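Local coordinates for 14L protein (Yaba-like disease virus, PDB 4EKX) that probably binds and neutralises the host cytokine interleukin-18, as a viral member of the interleukin-18-binding protein family with an immunoglobulin-like beta-sandwich fold, at residues 80-90 with 102-110. The protein carries 2 engineered substitutions. Numbering follows the deposited sequence.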
loop_
_atom_site.group_PDB
_atom_site.type_symbol
_atom_site.label_atom_id
_atom_site.label_comp_id
_atom_site.label_asym_id
_atom_site.label_seq_id
_atom_site.Cartn_x
_atom_site.Cartn_y
_atom_site.Cartn_z
ATOM N N ILE D 80 -10.670 17.293 -10.449
ATOM C CA ILE D 80 -9.727 17.192 -11.552
ATOM C C ILE D 80 -10.155 17.943 -12.811
ATOM O O ILE D 80 -11.252 17.755 -13.330
ATOM C CB ILE D 80 -9.445 15.702 -11.881
ATOM C CG1 ILE D 80 -8.755 15.024 -10.689
ATOM C CG2 ILE D 80 -8.595 15.571 -13.138
ATOM C CD1 ILE D 80 -8.617 13.509 -10.833
ATOM N N THR D 81 -9.260 18.793 -13.295
ATOM C CA THR D 81 -9.488 19.557 -14.505
ATOM C C THR D 81 -8.660 18.986 -15.650
ATOM O O THR D 81 -7.815 18.110 -15.438
ATOM C CB THR D 81 -9.092 21.022 -14.297
ATOM O OG1 THR D 81 -7.694 21.095 -14.016
ATOM C CG2 THR D 81 -9.863 21.619 -13.130
ATOM N N ASP D 82 -8.902 19.486 -16.861
ATOM C CA ASP D 82 -8.099 19.077 -18.006
ATOM C C ASP D 82 -6.646 19.494 -17.839
ATOM O O ASP D 82 -5.741 18.766 -18.245
ATOM C CB ASP D 82 -8.651 19.640 -19.310
ATOM C CG ASP D 82 -9.810 18.829 -19.848
ATOM O OD1 ASP D 82 -9.911 17.634 -19.510
ATOM O OD2 ASP D 82 -10.620 19.390 -20.612
ATOM N N GLU D 83 -6.421 20.669 -17.255
ATOM C CA GLU D 83 -5.056 21.106 -16.993
ATOM C C GLU D 83 -4.312 20.080 -16.137
ATOM O O GLU D 83 -3.152 19.777 -16.399
ATOM C CB GLU D 83 -5.015 22.486 -16.327
ATOM C CG GLU D 83 -3.587 22.937 -15.990
ATOM C CD GLU D 83 -3.530 24.275 -15.273
ATOM O OE1 GLU D 83 -2.408 24.739 -14.968
ATOM O OE2 GLU D 83 -4.600 24.863 -15.011
ATOM N N MET D 84 -4.985 19.557 -15.118
ATOM C CA MET D 84 -4.391 18.547 -14.240
ATOM C C MET D 84 -4.188 17.224 -14.971
ATOM O O MET D 84 -3.184 16.532 -14.751
ATOM C CB MET D 84 -5.269 18.330 -13.006
ATOM C CG MET D 84 -5.363 19.552 -12.108
ATOM S SD MET D 84 -6.666 19.435 -10.860
ATOM C CE MET D 84 -6.023 18.114 -9.836
ATOM N N ARG D 85 -5.148 16.867 -15.828
ATOM C CA ARG D 85 -5.061 15.628 -16.606
ATOM C C ARG D 85 -3.868 15.647 -17.555
ATOM O O ARG D 85 -3.270 14.606 -17.828
ATOM C CB ARG D 85 -6.352 15.377 -17.397
ATOM C CG ARG D 85 -7.539 14.984 -16.542
ATOM C CD ARG D 85 -8.798 14.733 -17.373
ATOM N NE ARG D 85 -9.953 14.526 -16.505
ATOM C CZ ARG D 85 -10.824 15.476 -16.174
ATOM N NH1 ARG D 85 -10.692 16.704 -16.659
ATOM N NH2 ARG D 85 -11.834 15.199 -15.363
ATOM N N ASN D 86 -3.515 16.837 -18.035
ATOM C CA ASN D 86 -2.449 16.989 -19.022
ATOM C C ASN D 86 -1.111 17.449 -18.432
ATOM O O ASN D 86 -0.117 17.566 -19.150
ATOM C CB ASN D 86 -2.885 17.951 -20.130
ATOM C CG ASN D 86 -4.049 17.415 -20.940
ATOM O OD1 ASN D 86 -4.226 16.203 -21.064
ATOM N ND2 ASN D 86 -4.850 18.319 -21.498
ATOM N N GLU D 87 -1.096 17.690 -17.124
ATOM C CA GLU D 87 0.082 18.205 -16.431
ATOM C C GLU D 87 1.162 17.133 -16.329
ATOM O O GLU D 87 0.866 15.972 -16.037
ATOM C CB GLU D 87 -0.313 18.667 -15.026
ATOM C CG GLU D 87 0.766 19.412 -14.260
ATOM C CD GLU D 87 0.926 20.840 -14.733
ATOM O OE1 GLU D 87 -0.033 21.631 -14.585
ATOM O OE2 GLU D 87 2.006 21.163 -15.266
ATOM N N LYS D 88 2.407 17.518 -16.586
ATOM C CA LYS D 88 3.531 16.613 -16.333
ATOM C C LYS D 88 3.846 16.570 -14.842
ATOM O O LYS D 88 4.298 17.558 -14.265
ATOM C CB LYS D 88 4.774 17.026 -17.129
ATOM C CG LYS D 88 5.953 16.051 -16.973
ATOM C CD LYS D 88 7.115 16.469 -17.856
ATOM C CE LYS D 88 8.332 15.592 -17.627
ATOM N NZ LYS D 88 9.481 16.022 -18.464
ATOM N N LEU D 89 3.623 15.411 -14.224
ATOM C CA LEU D 89 3.813 15.257 -12.790
ATOM C C LEU D 89 5.079 14.442 -12.511
ATOM O O LEU D 89 5.224 13.317 -12.986
ATOM C CB LEU D 89 2.591 14.581 -12.161
ATOM C CG LEU D 89 1.236 15.214 -12.522
ATOM C CD1 LEU D 89 0.083 14.361 -11.994
ATOM C CD2 LEU D 89 1.133 16.631 -11.990
ATOM N N THR D 90 5.994 15.019 -11.746
ATOM C CA THR D 90 7.287 14.379 -11.520
ATOM C C THR D 90 7.483 13.946 -10.078
ATOM O O THR D 90 7.240 14.718 -9.154
ATOM C CB THR D 90 8.433 15.334 -11.911
ATOM O OG1 THR D 90 8.332 15.648 -13.304
ATOM C CG2 THR D 90 9.801 14.704 -11.622
ATOM N N GLU D 102 11.097 10.404 -12.102
ATOM C CA GLU D 102 10.170 9.736 -12.989
ATOM C C GLU D 102 8.964 10.651 -13.128
ATOM O O GLU D 102 8.636 11.403 -12.210
ATOM C CB GLU D 102 9.749 8.376 -12.419
ATOM C CG GLU D 102 8.880 7.573 -13.358
ATOM C CD GLU D 102 9.604 7.202 -14.639
ATOM O OE1 GLU D 102 10.811 6.876 -14.573
ATOM O OE2 GLU D 102 8.969 7.247 -15.714
ATOM N N SER D 103 8.292 10.595 -14.270
ATOM C CA SER D 103 7.166 11.491 -14.480
ATOM C C SER D 103 6.031 10.780 -15.182
ATOM O O SER D 103 6.208 9.692 -15.732
ATOM C CB SER D 103 7.594 12.737 -15.266
ATOM O OG SER D 103 8.011 12.399 -16.577
ATOM N N VAL D 104 4.858 11.399 -15.140
ATOM C CA VAL D 104 3.686 10.850 -15.800
ATOM C C VAL D 104 2.745 11.978 -16.194
ATOM O O VAL D 104 2.661 13.003 -15.510
ATOM C CB VAL D 104 2.946 9.830 -14.888
ATOM C CG1 VAL D 104 2.463 10.498 -13.606
ATOM C CG2 VAL D 104 1.782 9.176 -15.635
ATOM N N ILE D 105 2.074 11.792 -17.326
ATOM C CA ILE D 105 0.981 12.648 -17.743
ATOM C C ILE D 105 -0.249 11.752 -17.786
ATOM O O ILE D 105 -0.351 10.862 -18.629
ATOM C CB ILE D 105 1.249 13.279 -19.119
ATOM C CG1 ILE D 105 2.409 14.272 -19.018
ATOM C CG2 ILE D 105 -0.016 13.970 -19.671
ATOM C CD1 ILE D 105 2.836 14.852 -20.344
ATOM N N LEU D 106 -1.167 11.979 -16.856
ATOM C CA LEU D 106 -2.300 11.082 -16.662
ATOM C C LEU D 106 -3.170 10.838 -17.896
ATOM O O LEU D 106 -3.571 9.706 -18.148
ATOM C CB LEU D 106 -3.141 11.538 -15.464
ATOM C CG LEU D 106 -2.319 11.416 -14.175
ATOM C CD1 LEU D 106 -2.999 12.111 -12.999
ATOM C CD2 LEU D 106 -2.051 9.940 -13.875
ATOM N N SER D 107 -3.460 11.880 -18.671
ATOM C CA SER D 107 -4.319 11.706 -19.842
ATOM C C SER D 107 -3.762 10.642 -20.790
ATOM O O SER D 107 -4.519 9.969 -21.489
ATOM C CB SER D 107 -4.528 13.035 -20.583
ATOM O OG SER D 107 -3.286 13.588 -20.989
ATOM N N LYS D 108 -2.445 10.496 -20.807
ATOM C CA LYS D 108 -1.789 9.513 -21.656
ATOM C C LYS D 108 -2.044 8.101 -21.155
ATOM O O LYS D 108 -2.244 7.188 -21.941
ATOM C CB LYS D 108 -0.287 9.769 -21.711
ATOM C CG LYS D 108 0.106 11.049 -22.425
ATOM N N ILE D 109 -2.056 7.937 -19.841
ATOM C CA ILE D 109 -2.339 6.645 -19.255
ATOM C C ILE D 109 -3.805 6.304 -19.444
ATOM O O ILE D 109 -4.146 5.200 -19.833
ATOM C CB ILE D 109 -2.023 6.633 -17.753
ATOM C CG1 ILE D 109 -0.543 6.928 -17.515
ATOM C CG2 ILE D 109 -2.411 5.300 -17.145
ATOM C CD1 ILE D 109 0.367 5.772 -17.850
ATOM N N TRP D 110 -4.669 7.270 -19.168
ATOM C CA TRP D 110 -6.091 7.032 -19.172
ATOM C C TRP D 110 -6.679 6.885 -20.546
ATOM O O TRP D 110 -7.718 6.226 -20.714
ATOM C CB TRP D 110 -6.811 8.109 -18.381
ATOM C CG TRP D 110 -6.496 8.059 -16.910
ATOM C CD1 TRP D 110 -6.028 6.974 -16.183
ATOM C CD2 TRP D 110 -6.615 9.143 -15.932
ATOM N NE1 TRP D 110 -5.861 7.302 -14.870
ATOM C CE2 TRP D 110 -6.193 8.586 -14.652
ATOM C CE3 TRP D 110 -7.011 10.465 -15.990
ATOM C CZ2 TRP D 110 -6.181 9.335 -13.496
ATOM C CZ3 TRP D 110 -6.994 11.213 -14.815
ATOM C CH2 TRP D 110 -6.590 10.659 -13.599
HETATM O O HOH W 1 -1.301 14.376 -15.148
#
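Leu89 and Val104 form an antiparallel hydrogen-bonded pair, Leu89 N to Val104 O (2.9 Å, nearly straight at 171°) and Val104 N to Leu89 O, and next to this pair lie two short helices, 82-86 before Leu89 and 106-110 after Val104, whose directions differ by 81°. The helices are joined where Ser107 N donates to Arg85 O at 2.9 Å. Serine suits this first turn: its OG, held between backbone N and carbonyl carbon (chi1 58°), donates to Asn86 OD1 at 2.8 Å in the carbonyl plane, so one residue grips both backbone and amide. A water links the segments, accepting from Leu106 N and lying within hydrogen-bonding distance of Met84 O and Glu87 O.

Strands 89-94 and 100-104 are a hairpin in one sheet of the immunoglobulin-like sandwich. Leucine suits the inner face: Leu89, on the side it shares with Val104, meets Leu106 from the start of helix 106-110 (CD1 to CD1, 3.9 Å), the side chains crossing at about a right angle, and both pack on Leu21 of the opposing sheet. Ser103 lies on the other face with Thr90, and extended Lys88 passes its CE 3.4 Å from Ser103 OG. Beta-branched Ile105, between strand and helix, lays CG1 against Lys88 CA and CG2 near Asn86 O.

Arg85 combines a long aliphatic stem with a charged end. Its CG meets the edge of the Trp110 ring at CZ3 (4.2 Å), Ile80 CG2 covers one guanidinium face, and the guanidinium forms salt bridges with Asp82, whose hydrogen bond is weak, and with Glu15. Trp110 offers a broad apolar ring, with Leu106 CB over one face, toward its rim, and an indole NE1 that donates to Pro12 O.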